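Long-range contacts in beta-glucoside phosphorylase BglX (Unidentified, PDB 5VQE), which probably cleaves beta-glucosides with phosphate as the acceptor, as a phosphorylase of glycoside hydrolase family 3, and binds 2-deoxy-2-fluoroglucose in its pocket: residues P147-P155 against T222-L230; S240-T249 against I261-M271. All blocks are in the same frame, centred on the assembly; numbering follows the deposited sequence.

Contact 1. Residues P147-P155 against T222-L230; sequences PIIDIDMNP and TYGRIYQAL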
ATOM      1  N   PRO A 147       4.284  -5.964  -3.604  1.00 10.11           N
ATOM      2  CA  PRO A 147       4.797  -4.897  -2.744  1.00 12.47           C
ATOM      3  C   PRO A 147       5.058  -3.558  -3.413  1.00 13.92           C
ATOM      4  O   PRO A 147       5.310  -3.441  -4.610  1.00 10.96           O
ATOM      5  CB  PRO A 147       6.120  -5.476  -2.253  1.00 12.81           C
ATOM      6  CG  PRO A 147       6.621  -6.211  -3.452  1.00 11.74           C
ATOM      7  CD  PRO A 147       5.382  -6.823  -4.092  1.00 10.51           C
ATOM      8  N   ILE A 148       5.000  -2.538  -2.573  1.00 11.20           N
ATOM      9  CA  ILE A 148       5.358  -1.180  -2.952  1.00 10.43           C
ATOM     10  C   ILE A 148       6.873  -1.061  -2.947  1.00 11.03           C
ATOM     11  O   ILE A 148       7.518  -1.268  -1.912  1.00 10.13           O
ATOM     12  CB  ILE A 148       4.719  -0.167  -1.994  1.00  9.98           C
ATOM     13  CG1 ILE A 148       3.201  -0.167  -2.206  1.00 12.00           C
ATOM     14  CG2 ILE A 148       5.290   1.242  -2.203  1.00 10.13           C
ATOM     15  CD1 ILE A 148       2.433   0.560  -1.147  1.00 13.71           C
ATOM     16  N   ILE A 149       7.440  -0.730  -4.103  1.00  8.70           N
ATOM     17  CA  ILE A 149       8.881  -0.554  -4.226  1.00  9.51           C
ATOM     18  C   ILE A 149       9.179   0.885  -4.616  1.00 10.06           C
ATOM     19  O   ILE A 149      10.212   1.177  -5.226  1.00 11.87           O
ATOM     20  CB  ILE A 149       9.491  -1.559  -5.222  1.00 11.67           C
ATOM     21  CG1 ILE A 149       8.810  -1.465  -6.592  1.00 11.75           C
ATOM     22  CG2 ILE A 149       9.402  -2.964  -4.648  1.00 10.75           C
ATOM     23  CD1 ILE A 149       9.519  -2.280  -7.670  1.00 11.95           C
ATOM     24  N   ASP A 150       8.282   1.799  -4.249  1.00 12.90           N
ATOM     25  CA  ASP A 150       8.615   3.215  -4.271  1.00 11.89           C
ATOM     26  C   ASP A 150       9.719   3.505  -3.265  1.00 14.77           C
ATOM     27  O   ASP A 150       9.879   2.803  -2.264  1.00 11.50           O
ATOM     28  CB  ASP A 150       7.399   4.071  -3.928  1.00 13.08           C
ATOM     29  CG  ASP A 150       6.248   3.869  -4.887  1.00 14.52           C
ATOM     30  OD1 ASP A 150       6.511   3.654  -6.087  1.00 11.31           O
ATOM     31  OD2 ASP A 150       5.084   3.949  -4.432  1.00 13.98           O
ATOM     32  N   ILE A 151      10.478   4.563  -3.538  1.00 12.25           N
ATOM     33  CA  ILE A 151      11.549   5.026  -2.662  1.00 12.07           C
ATOM     34  C   ILE A 151      11.038   6.264  -1.947  1.00 12.64           C
ATOM     35  O   ILE A 151      10.569   7.204  -2.594  1.00 12.42           O
ATOM     36  CB  ILE A 151      12.827   5.347  -3.462  1.00 11.18           C
ATOM     37  CG1 ILE A 151      13.300   4.136  -4.266  1.00 12.46           C
ATOM     38  CG2 ILE A 151      13.930   5.831  -2.532  1.00 15.46           C
ATOM     39  CD1 ILE A 151      14.379   4.468  -5.290  1.00 14.43           C
ATOM     40  N   ASP A 152      11.131   6.279  -0.615  1.00 12.21           N
ATOM     41  CA  ASP A 152      10.649   7.417   0.172  1.00 16.20           C
ATOM     42  C   ASP A 152      11.708   8.522   0.209  1.00 17.48           C
ATOM     43  O   ASP A 152      12.198   8.931   1.262  1.00 17.21           O
ATOM     44  CB  ASP A 152      10.271   6.962   1.580  1.00 17.09           C
ATOM     45  CG  ASP A 152       9.377   7.957   2.307  1.00 18.53           C
ATOM     46  OD1 ASP A 152       8.673   8.741   1.636  1.00 14.28           O
ATOM     47  OD2 ASP A 152       9.359   7.939   3.563  1.00 16.64           O
ATOM     48  N   MET A 153      12.055   9.015  -0.986  1.00 15.47           N
ATOM     49  CA  MET A 153      13.021  10.102  -1.091  1.00 18.32           C
ATOM     50  C   MET A 153      12.483  11.382  -0.467  1.00 20.19           C
ATOM     51  O   MET A 153      13.141  11.997   0.379  1.00 23.95           O
ATOM     52  CB  MET A 153      13.381  10.369  -2.552  1.00 19.19           C
ATOM     53  CG  MET A 153      14.250   9.358  -3.221  1.00 25.88           C
ATOM     54  SD  MET A 153      14.859   9.995  -4.802  1.00 28.85           S
ATOM     55  CE  MET A 153      15.749   8.555  -5.400  1.00 27.15           C
ATOM     56  N   ASN A 154      11.283  11.794  -0.866  1.00 16.75           N
ATOM     57  CA  ASN A 154      10.774  13.116  -0.543  1.00 17.73           C
ATOM     58  C   ASN A 154       9.904  13.041   0.702  1.00 17.53           C
ATOM     59  O   ASN A 154       8.785  12.510   0.628  1.00 18.56           O
ATOM     60  CB  ASN A 154       9.973  13.674  -1.720  1.00 18.80           C
ATOM     61  CG  ASN A 154       9.677  15.153  -1.573  1.00 20.79           C
ATOM     62  OD1 ASN A 154       9.378  15.637  -0.479  1.00 20.85           O
ATOM     63  ND2 ASN A 154       9.764  15.880  -2.677  1.00 17.79           N
ATOM     64  N   PRO A 155      10.339  13.578   1.851  1.00 16.47           N
ATOM     65  CA  PRO A 155       9.562  13.402   3.092  1.00 18.04           C
ATOM     66  C   PRO A 155       8.229  14.149   3.130  1.00 20.66           C
ATOM     67  O   PRO A 155       7.448  13.916   4.061  1.00 18.96           O
ATOM     68  CB  PRO A 155      10.509  13.934   4.183  1.00 22.12           C
ATOM     69  CG  PRO A 155      11.837  14.144   3.511  1.00 27.51           C
ATOM     70  CD  PRO A 155      11.556  14.374   2.074  1.00 22.13           C
ATOM     71  N   THR A 222      18.483   4.236  -9.548  1.00 17.48           N
ATOM     72  CA  THR A 222      17.712   4.029  -8.328  1.00 14.78           C
ATOM     73  C   THR A 222      16.449   3.223  -8.629  1.00 15.93           C
ATOM     74  O   THR A 222      16.418   2.007  -8.399  1.00 12.95           O
ATOM     75  CB  THR A 222      17.396   5.382  -7.678  1.00 14.96           C
ATOM     76  OG1 THR A 222      16.665   6.216  -8.589  1.00 13.98           O
ATOM     77  CG2 THR A 222      18.692   6.095  -7.299  1.00 15.94           C
ATOM     78  N   TYR A 223      15.404   3.869  -9.153  1.00 14.33           N
ATOM     79  CA  TYR A 223      14.176   3.137  -9.471  1.00 14.39           C
ATOM     80  C   TYR A 223      14.437   2.010 -10.465  1.00 11.32           C
ATOM     81  O   TYR A 223      13.959   0.884 -10.282  1.00 13.74           O
ATOM     82  CB  TYR A 223      13.112   4.098 -10.010  1.00 12.91           C
ATOM     83  CG  TYR A 223      12.559   4.986  -8.931  1.00 13.15           C
ATOM     84  CD1 TYR A 223      11.476   4.583  -8.157  1.00 16.11           C
ATOM     85  CD2 TYR A 223      13.142   6.215  -8.650  1.00 15.90           C
ATOM     86  CE1 TYR A 223      10.979   5.396  -7.149  1.00 13.20           C
ATOM     87  CE2 TYR A 223      12.646   7.025  -7.644  1.00 13.18           C
ATOM     88  CZ  TYR A 223      11.568   6.607  -6.899  1.00 13.10           C
ATOM     89  OH  TYR A 223      11.079   7.414  -5.897  1.00 14.45           O
ATOM     90  N   GLY A 224      15.187   2.290 -11.529  1.00 12.22           N
ATOM     91  CA  GLY A 224      15.457   1.257 -12.515  1.00 12.44           C
ATOM     92  C   GLY A 224      16.172   0.057 -11.920  1.00 12.61           C
ATOM     93  O   GLY A 224      15.867  -1.090 -12.254  1.00 15.17           O
ATOM     94  N   ARG A 225      17.120   0.304 -11.014  1.00 12.16           N
ATOM     95  CA  ARG A 225      17.812  -0.791 -10.347  1.00 13.49           C
ATOM     96  C   ARG A 225      16.846  -1.661  -9.556  1.00 12.45           C
ATOM     97  O   ARG A 225      16.959  -2.891  -9.566  1.00 10.73           O
ATOM     98  CB  ARG A 225      18.890  -0.229  -9.425  1.00 16.56           C
ATOM     99  CG  ARG A 225      19.718  -1.279  -8.708  1.00 20.30           C
ATOM    100  CD  ARG A 225      20.772  -0.612  -7.837  1.00 20.98           C
ATOM    101  NE  ARG A 225      21.466  -1.562  -6.974  1.00 22.41           N
ATOM    102  CZ  ARG A 225      22.513  -2.294  -7.351  1.00 26.11           C
ATOM    103  NH1 ARG A 225      22.992  -2.198  -8.583  1.00 24.83           N
ATOM    104  NH2 ARG A 225      23.079  -3.132  -6.497  1.00 29.60           N
ATOM    105  N   ILE A 226      15.893  -1.041  -8.860  1.00 13.43           N
ATOM    106  CA  ILE A 226      14.929  -1.796  -8.059  1.00 11.91           C
ATOM    107  C   ILE A 226      13.994  -2.595  -8.959  1.00 10.86           C
ATOM    108  O   ILE A 226      13.784  -3.799  -8.756  1.00 11.70           O
ATOM    109  CB  ILE A 226      14.142  -0.845  -7.139  1.00 11.04           C
ATOM    110  CG1 ILE A 226      15.093  -0.124  -6.183  1.00 11.52           C
ATOM    111  CG2 ILE A 226      13.081  -1.611  -6.358  1.00 10.81           C
ATOM    112  CD1 ILE A 226      14.424   0.960  -5.381  1.00 16.93           C
ATOM    113  N   TYR A 227      13.400  -1.939  -9.956  1.00 10.27           N
ATOM    114  CA  TYR A 227      12.508  -2.661 -10.858  1.00 10.50           C
ATOM    115  C   TYR A 227      13.226  -3.835 -11.517  1.00 12.50           C
ATOM    116  O   TYR A 227      12.690  -4.948 -11.562  1.00 10.79           O
ATOM    117  CB  TYR A 227      11.913  -1.699 -11.890  1.00 11.42           C
ATOM    118  CG  TYR A 227      10.700  -1.016 -11.315  1.00 12.90           C
ATOM    119  CD1 TYR A 227      10.802   0.214 -10.679  1.00 12.67           C
ATOM    120  CD2 TYR A 227       9.457  -1.643 -11.344  1.00 14.89           C
ATOM    121  CE1 TYR A 227       9.698   0.814 -10.117  1.00 15.71           C
ATOM    122  CE2 TYR A 227       8.345  -1.043 -10.788  1.00 12.94           C
ATOM    123  CZ  TYR A 227       8.471   0.172 -10.170  1.00 11.59           C
ATOM    124  OH  TYR A 227       7.367   0.755  -9.607  1.00 12.26           O
ATOM    125  N   GLN A 228      14.457  -3.624 -11.991  1.00 10.10           N
ATOM    126  CA  GLN A 228      15.206  -4.723 -12.593  1.00 13.47           C
ATOM    127  C   GLN A 228      15.381  -5.875 -11.611  1.00 13.89           C
ATOM    128  O   GLN A 228      15.236  -7.043 -11.987  1.00 13.04           O
ATOM    129  CB  GLN A 228      16.565  -4.231 -13.100  1.00 15.07           C
ATOM    130  CG  GLN A 228      16.476  -3.426 -14.390  1.00 20.35           C
ATOM    131  CD  GLN A 228      17.828  -2.942 -14.878  1.00 27.67           C
ATOM    132  OE1 GLN A 228      18.514  -2.177 -14.196  1.00 31.95           O
ATOM    133  NE2 GLN A 228      18.221  -3.392 -16.059  1.00 28.47           N
ATOM    134  N   ALA A 229      15.660  -5.570 -10.341  1.00 15.38           N
ATOM    135  CA  ALA A 229      15.910  -6.627  -9.364  1.00 14.42           C
ATOM    136  C   ALA A 229      14.660  -7.454  -9.088  1.00 15.39           C
ATOM    137  O   ALA A 229      14.742  -8.680  -8.946  1.00 12.89           O
ATOM    138  CB  ALA A 229      16.440  -6.028  -8.062  1.00 16.12           C
ATOM    139  N   LEU A 230      13.498  -6.804  -8.974  1.00 10.06           N
ATOM    140  CA  LEU A 230      12.266  -7.541  -8.721  1.00 10.66           C
ATOM    141  C   LEU A 230      11.795  -8.286  -9.966  1.00 13.32           C
ATOM    142  O   LEU A 230      11.206  -9.368  -9.862  1.00 14.93           O
ATOM    143  CB  LEU A 230      11.183  -6.585  -8.221  1.00 10.94           C
ATOM    144  CG  LEU A 230      11.169  -6.362  -6.698  1.00 11.66           C
ATOM    145  CD1 LEU A 230      10.720  -7.624  -5.967  1.00 13.87           C
ATOM    146  CD2 LEU A 230      12.527  -5.921  -6.199  1.00 13.92           C
TER
HETATM  147  O   HOH W   1       8.311   2.372  -7.518  1.00 11.72           O
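Ile-149 and Ile-151 lay their CD1 methyl groups on the rings of Tyr-227 and Tyr-223, two CH-pi contacts that fasten the loop 147-155 to helix 216-232 of the TIM-barrel domain of family 3. The loop leaves strand 143-144 and runs past the helix, sending alternate side chains, Ile-149, Ile-151 and Met-153, toward it. CD1 of Ile-149 stands 3.6 Å from the centroid of the Tyr-227 ring, 13° from the ring normal. CG1 of Ile-149 lies between the backbone N and the carbonyl carbon (chi1 56°), and the extended chain beyond carries CD1 over the ring, while CB meets Ile-226 CG2. Ile-151 repeats the theme on Tyr-223, one turn earlier: CD1 is 3.7 Å from the ring centroid and 5° from the normal, the two side chains coming from opposite directions. Ile-151 CD1 also touches Ile-226 CD1 at 3.5 Å, so one methyl serves both the ring and the aliphatic branch. Met-153 adds its CE at 4.1 Å from Tyr-223 CE2, approaching obliquely, and Leu-230 extends the apolar strip with CG near Ile-149 CG2. The Tyr-223 hydroxyl is hydrogen-bonded to the backbone oxygen of Asp-198, so the ring is held at its far end as well. With an alanine in place of Tyr-223, Ile-151 CD1 would probably lose the ring face beneath it and Asp-198 O its hydroxyl partner. Asp-150 points away from the helix; its side chain lies about 7 Å from the bound sugar, and OD2 bonds His-194 ND1. Its OD1 accepts from Asp-198 N and from a water at 2.6 Å, and that water is also hydrogen-bonded to Tyr-227 OH at 2.8 Å, bridging loop and helix.

Contact 2. Residues S240-T249 against I261-M271; sequences SAHIRQPNVT and IMPGSLSKELM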
ATOM      1  N   SER A 240       1.301   0.013 -13.423  1.00  8.91           N
ATOM      2  CA  SER A 240       1.736   1.259 -14.043  1.00 11.20           C
ATOM      3  C   SER A 240       0.822   2.391 -13.588  1.00  9.33           C
ATOM      4  O   SER A 240      -0.385   2.372 -13.854  1.00 10.48           O
ATOM      5  CB  SER A 240       1.727   1.120 -15.566  1.00 11.21           C
ATOM      6  OG  SER A 240       2.290   2.273 -16.188  1.00 11.92           O
ATOM      7  N   ALA A 241       1.391   3.368 -12.901  1.00  9.47           N
ATOM      8  CA  ALA A 241       0.610   4.364 -12.189  1.00 11.53           C
ATOM      9  C   ALA A 241       0.625   5.685 -12.941  1.00 12.42           C
ATOM     10  O   ALA A 241       1.205   5.814 -14.019  1.00 12.41           O
ATOM     11  CB  ALA A 241       1.131   4.520 -10.761  1.00 13.63           C
ATOM     12  N   HIS A 242      -0.027   6.681 -12.351  1.00  9.07           N
ATOM     13  CA  HIS A 242      -0.299   7.936 -13.044  1.00  9.89           C
ATOM     14  C   HIS A 242       0.783   8.963 -12.745  1.00 12.26           C
ATOM     15  O   HIS A 242       0.531  10.105 -12.366  1.00 16.73           O
ATOM     16  CB  HIS A 242      -1.682   8.432 -12.653  1.00 11.97           C
ATOM     17  CG  HIS A 242      -2.706   7.344 -12.625  1.00 10.25           C
ATOM     18  ND1 HIS A 242      -2.873   6.456 -13.666  1.00 11.21           N
ATOM     19  CD2 HIS A 242      -3.596   6.979 -11.670  1.00 13.28           C
ATOM     20  CE1 HIS A 242      -3.829   5.596 -13.357  1.00 13.20           C
ATOM     21  NE2 HIS A 242      -4.282   5.890 -12.150  1.00 13.38           N
ATOM     22  N   ILE A 243       2.020   8.506 -12.915  1.00 10.01           N
ATOM     23  CA  ILE A 243       3.225   9.257 -12.595  1.00 12.03           C
ATOM     24  C   ILE A 243       4.026   9.408 -13.879  1.00 11.98           C
ATOM     25  O   ILE A 243       4.227   8.431 -14.605  1.00 10.85           O
ATOM     26  CB  ILE A 243       4.063   8.541 -11.516  1.00 13.53           C
ATOM     27  CG1 ILE A 243       3.251   8.340 -10.227  1.00 14.47           C
ATOM     28  CG2 ILE A 243       5.338   9.302 -11.241  1.00 13.44           C
ATOM     29  CD1 ILE A 243       3.875   7.368  -9.248  1.00 15.71           C
ATOM     30  N   ARG A 244       4.491  10.620 -14.150  1.00 11.30           N
ATOM     31  CA  ARG A 244       5.347  10.869 -15.305  1.00 13.90           C
ATOM     32  C   ARG A 244       6.819  10.750 -14.925  1.00 14.07           C
ATOM     33  O   ARG A 244       7.204  10.991 -13.776  1.00 15.90           O
ATOM     34  CB  ARG A 244       5.082  12.260 -15.885  1.00 14.62           C
ATOM     35  CG  ARG A 244       3.814  12.333 -16.705  1.00 18.24           C
ATOM     36  CD  ARG A 244       3.433  13.761 -17.034  1.00 23.08           C
ATOM     37  NE  ARG A 244       2.848  14.441 -15.890  1.00 26.17           N
ATOM     38  CZ  ARG A 244       2.497  15.723 -15.884  1.00 33.69           C
ATOM     39  NH1 ARG A 244       2.674  16.471 -16.968  1.00 38.46           N
ATOM     40  NH2 ARG A 244       1.966  16.260 -14.794  1.00 29.93           N
ATOM     41  N   GLN A 245       7.638  10.364 -15.908  1.00 13.16           N
ATOM     42  CA  GLN A 245       9.099  10.430 -15.807  1.00 14.10           C
ATOM     43  C   GLN A 245       9.567  11.085 -17.099  1.00 12.85           C
ATOM     44  O   GLN A 245       9.960  10.404 -18.058  1.00 13.35           O
ATOM     45  CB  GLN A 245       9.735   9.055 -15.601  1.00 13.45           C
ATOM     46  CG  GLN A 245      10.901   9.046 -14.618  1.00 13.94           C
ATOM     47  CD  GLN A 245      11.965  10.103 -14.922  1.00 16.62           C
ATOM     48  OE1 GLN A 245      12.063  10.596 -16.048  1.00 17.13           O
ATOM     49  NE2 GLN A 245      12.780  10.439 -13.914  1.00 14.24           N
ATOM     50  N   PRO A 246       9.482  12.410 -17.179  1.00 12.92           N
ATOM     51  CA  PRO A 246       9.755  13.073 -18.466  1.00 14.61           C
ATOM     52  C   PRO A 246      11.152  12.816 -18.995  1.00 12.85           C
ATOM     53  O   PRO A 246      11.334  12.684 -20.212  1.00 14.55           O
ATOM     54  CB  PRO A 246       9.520  14.558 -18.151  1.00 15.44           C
ATOM     55  CG  PRO A 246       9.507  14.667 -16.669  1.00 22.38           C
ATOM     56  CD  PRO A 246       9.028  13.357 -16.152  1.00 16.74           C
ATOM     57  N   ASN A 247      12.149  12.720 -18.116  1.00 14.91           N
ATOM     58  CA  ASN A 247      13.529  12.602 -18.582  1.00 15.30           C
ATOM     59  C   ASN A 247      13.810  11.213 -19.131  1.00 15.25           C
ATOM     60  O   ASN A 247      14.548  11.062 -20.112  1.00 16.85           O
ATOM     61  CB  ASN A 247      14.490  12.955 -17.446  1.00 13.61           C
ATOM     62  CG  ASN A 247      14.448  14.432 -17.100  1.00 18.19           C
ATOM     63  OD1 ASN A 247      14.376  15.277 -17.986  1.00 20.00           O
ATOM     64  ND2 ASN A 247      14.467  14.750 -15.812  1.00 17.69           N
ATOM     65  N   VAL A 248      13.229  10.183 -18.516  1.00 12.87           N
ATOM     66  CA  VAL A 248      13.324   8.842 -19.084  1.00 14.56           C
ATOM     67  C   VAL A 248      12.546   8.775 -20.387  1.00 15.60           C
ATOM     68  O   VAL A 248      12.986   8.150 -21.361  1.00 16.80           O
ATOM     69  CB  VAL A 248      12.822   7.798 -18.070  1.00 12.53           C
ATOM     70  CG1 VAL A 248      12.712   6.414 -18.707  1.00 16.60           C
ATOM     71  CG2 VAL A 248      13.758   7.752 -16.863  1.00 17.17           C
ATOM     72  N   THR A 249      11.376   9.416 -20.427  1.00 14.64           N
ATOM     73  CA  THR A 249      10.584   9.433 -21.651  1.00 14.55           C
ATOM     74  C   THR A 249      11.377  10.050 -22.798  1.00 15.07           C
ATOM     75  O   THR A 249      11.422   9.494 -23.900  1.00 14.84           O
ATOM     76  CB  THR A 249       9.282  10.191 -21.412  1.00 13.89           C
ATOM     77  OG1 THR A 249       8.512   9.487 -20.432  1.00 15.66           O
ATOM     78  CG2 THR A 249       8.468  10.310 -22.701  1.00 17.75           C
ATOM     79  N   ILE A 261       4.075  13.968 -23.314  1.00 16.47           N
ATOM     80  CA  ILE A 261       4.605  13.107 -22.261  1.00 15.18           C
ATOM     81  C   ILE A 261       3.459  12.662 -21.364  1.00 14.59           C
ATOM     82  O   ILE A 261       2.778  13.487 -20.745  1.00 15.37           O
ATOM     83  CB  ILE A 261       5.708  13.818 -21.464  1.00 17.01           C
ATOM     84  CG1 ILE A 261       6.888  14.130 -22.395  1.00 18.00           C
ATOM     85  CG2 ILE A 261       6.174  12.944 -20.289  1.00 17.94           C
ATOM     86  CD1 ILE A 261       8.051  14.848 -21.741  1.00 20.90           C
ATOM     87  N   MET A 262       3.253  11.357 -21.285  1.00 15.34           N
ATOM     88  CA  MET A 262       2.140  10.769 -20.564  1.00 16.95           C
ATOM     89  C   MET A 262       2.617  10.094 -19.287  1.00 13.08           C
ATOM     90  O   MET A 262       3.777   9.681 -19.180  1.00 11.66           O
ATOM     91  CB  MET A 262       1.422   9.731 -21.441  1.00 16.45           C
ATOM     92  CG  MET A 262       0.566  10.317 -22.558  1.00 15.73           C
ATOM     93  SD  MET A 262      -0.714  11.416 -21.947  1.00 18.98           S
ATOM     94  CE  MET A 262      -0.342  12.867 -22.921  1.00 19.88           C
ATOM     95  N   PRO A 263       1.744   9.948 -18.299  1.00 11.72           N
ATOM     96  CA  PRO A 263       2.087   9.133 -17.136  1.00 12.78           C
ATOM     97  C   PRO A 263       2.244   7.671 -17.524  1.00 12.06           C
ATOM     98  O   PRO A 263       1.807   7.233 -18.591  1.00 11.73           O
ATOM     99  CB  PRO A 263       0.896   9.341 -16.196  1.00 12.82           C
ATOM    100  CG  PRO A 263      -0.247   9.655 -17.130  1.00 16.55           C
ATOM    101  CD  PRO A 263       0.364  10.466 -18.224  1.00 13.50           C
ATOM    102  N   GLY A 264       2.892   6.920 -16.636  1.00  9.06           N
ATOM    103  CA  GLY A 264       3.138   5.508 -16.841  1.00 12.68           C
ATOM    104  C   GLY A 264       1.961   4.769 -17.435  1.00 11.95           C
ATOM    105  O   GLY A 264       2.108   4.010 -18.397  1.00 10.95           O
ATOM    106  N   SER A 265       0.780   4.994 -16.864  1.00 11.06           N
ATOM    107  CA  SER A 265      -0.407   4.248 -17.247  1.00 11.19           C
ATOM    108  C   SER A 265      -0.860   4.526 -18.672  1.00 13.99           C
ATOM    109  O   SER A 265      -1.731   3.803 -19.165  1.00 12.27           O
ATOM    110  CB  SER A 265      -1.549   4.559 -16.268  1.00 11.07           C
ATOM    111  OG  SER A 265      -1.776   5.955 -16.139  1.00 13.85           O
ATOM    112  N   LEU A 266      -0.303   5.549 -19.331  1.00 11.82           N
ATOM    113  CA  LEU A 266      -0.653   5.909 -20.693  1.00 13.90           C
ATOM    114  C   LEU A 266       0.547   5.962 -21.627  1.00 13.43           C
ATOM    115  O   LEU A 266       0.377   6.307 -22.802  1.00 15.73           O
ATOM    116  CB  LEU A 266      -1.357   7.276 -20.706  1.00 13.32           C
ATOM    117  CG  LEU A 266      -2.800   7.283 -20.199  1.00 12.16           C
ATOM    118  CD1 LEU A 266      -3.248   8.681 -19.836  1.00 17.48           C
ATOM    119  CD2 LEU A 266      -3.717   6.690 -21.242  1.00 13.61           C
ATOM    120  N   SER A 267       1.744   5.616 -21.157  1.00 15.96           N
ATOM    121  CA  SER A 267       2.989   5.962 -21.836  1.00 12.02           C
ATOM    122  C   SER A 267       3.594   4.752 -22.535  1.00 14.88           C
ATOM    123  O   SER A 267       4.003   3.785 -21.882  1.00 12.61           O
ATOM    124  CB  SER A 267       3.994   6.541 -20.847  1.00 13.58           C
ATOM    125  OG  SER A 267       5.300   6.495 -21.393  1.00 14.68           O
ATOM    126  N   LYS A 268       3.702   4.831 -23.864  1.00 13.01           N
ATOM    127  CA  LYS A 268       4.348   3.757 -24.613  1.00 15.54           C
ATOM    128  C   LYS A 268       5.852   3.728 -24.351  1.00 14.99           C
ATOM    129  O   LYS A 268       6.450   2.651 -24.261  1.00 13.56           O
ATOM    130  CB  LYS A 268       4.050   3.907 -26.109  1.00 18.76           C
ATOM    131  CG  LYS A 268       4.743   5.055 -26.790  1.00 20.17           C
ATOM    132  CD  LYS A 268       4.294   5.184 -28.250  1.00 25.14           C
ATOM    133  N   GLU A 269       6.475   4.898 -24.197  1.00 15.95           N
ATOM    134  CA  GLU A 269       7.905   4.941 -23.892  1.00 17.54           C
ATOM    135  C   GLU A 269       8.228   4.207 -22.594  1.00 13.68           C
ATOM    136  O   GLU A 269       9.236   3.492 -22.502  1.00 13.38           O
ATOM    137  CB  GLU A 269       8.377   6.394 -23.800  1.00 18.47           C
ATOM    138  CG  GLU A 269       8.342   7.151 -25.112  1.00 18.28           C
ATOM    139  CD  GLU A 269       6.989   7.759 -25.434  1.00 21.82           C
ATOM    140  OE1 GLU A 269       6.098   7.765 -24.562  1.00 19.79           O
ATOM    141  OE2 GLU A 269       6.819   8.245 -26.573  1.00 25.94           O
ATOM    142  N   LEU A 270       7.397   4.378 -21.572  1.00 13.19           N
ATOM    143  CA  LEU A 270       7.696   3.757 -20.283  1.00 12.78           C
ATOM    144  C   LEU A 270       7.303   2.284 -20.261  1.00 12.41           C
ATOM    145  O   LEU A 270       8.079   1.438 -19.798  1.00 13.46           O
ATOM    146  CB  LEU A 270       7.003   4.526 -19.154  1.00  9.09           C
ATOM    147  CG  LEU A 270       7.514   5.962 -18.965  1.00 12.57           C
ATOM    148  CD1 LEU A 270       6.741   6.708 -17.881  1.00 14.56           C
ATOM    149  CD2 LEU A 270       9.017   5.980 -18.651  1.00 14.54           C
ATOM    150  N   MET A 271       6.107   1.949 -20.753  1.00 11.97           N
ATOM    151  CA  MET A 271       5.666   0.557 -20.668  1.00 11.76           C
ATOM    152  C   MET A 271       6.289  -0.311 -21.760  1.00 14.52           C
ATOM    153  O   MET A 271       6.701  -1.441 -21.493  1.00 15.32           O
ATOM    154  CB  MET A 271       4.144   0.486 -20.721  1.00 11.45           C
ATOM    155  CG  MET A 271       3.486   1.048 -19.469  1.00  8.85           C
ATOM    156  SD  MET A 271       1.715   0.729 -19.343  1.00 13.07           S
ATOM    157  CE  MET A 271       1.107   1.766 -20.672  1.00 14.02           C
TER
HETATM  158  O   HOH W   2       3.399  15.701 -19.885  1.00 32.60           O
HETATM  159  O   HOH W   3       6.532  10.125 -18.607  1.00 11.14           O
HETATM  160  O   HOH W   4       5.543   9.144 -21.446  1.00 25.21           O
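His-242 and Ala-241, at the end of strand 237-244, both bond Ser-265, in the turn that leads into helix 268-278 of the barrel. Two backbone bonds join the segments: Ser-265 N to Ala-241 O at 3.0 Å, and the straighter Gly-264 N to Ile-243 O at 2.9 Å (161°). Both donors stand above the plane of the carbonyl they address. Among side chains, His-242 ND1 and Ser-265 OG are 2.8 Å apart in a hydrogen bond at the imidazole edge, in the ring plane. Ser-265 OG sits between its backbone N and carbonyl carbon (chi1 53°), where it reaches that nitrogen; NE2 of the same ring bonds the oxygen of Ala-289, a pocket residue.

Apolar packing fills the other end. Pro-246 CB touches Ile-261 CD1, Val-248 CG1 meets Leu-270 CD2 at 3.7 Å with the side chains roughly perpendicular, and Thr-249 CG2 rests beside Ile-261 CG1.

Each segment caps its own helix: Gln-245 OE1 takes Val-248 N at 2.8 Å and Ser-267 OG takes Leu-270 N at 3.0 Å. Waters do the bridging. One links Gln-245 N, Thr-249 OG1 and Met-262 O; a second links Thr-249 OG1, Met-262 N and Ser-267 OG. With both ring nitrogens of His-242 hydrogen-bonded, its ring is probably held against rotation beside the sugar pocket.

Overall arrangement
From the N terminus, the chain leaves strand 143-144 through the loop 147-155, passes helix 169-184 and strand 191-195, and returns on helix 216-232, where contact 1 closes a loop of 66 intervening residues. It then runs through strand 237-244 into helix 246-252, and contact 2 closes a much shorter loop of 11 residues. The two follow in series, neither nested nor crossed. The centres of contact 1 and contact 2 are about 16 Å apart, and the two do not touch. Contact 1 ties a loop beside the sugar site to a barrel helix; contact 2 ties the strand end and the start of helix 246-252 to the turn and first residues of helix 268-278.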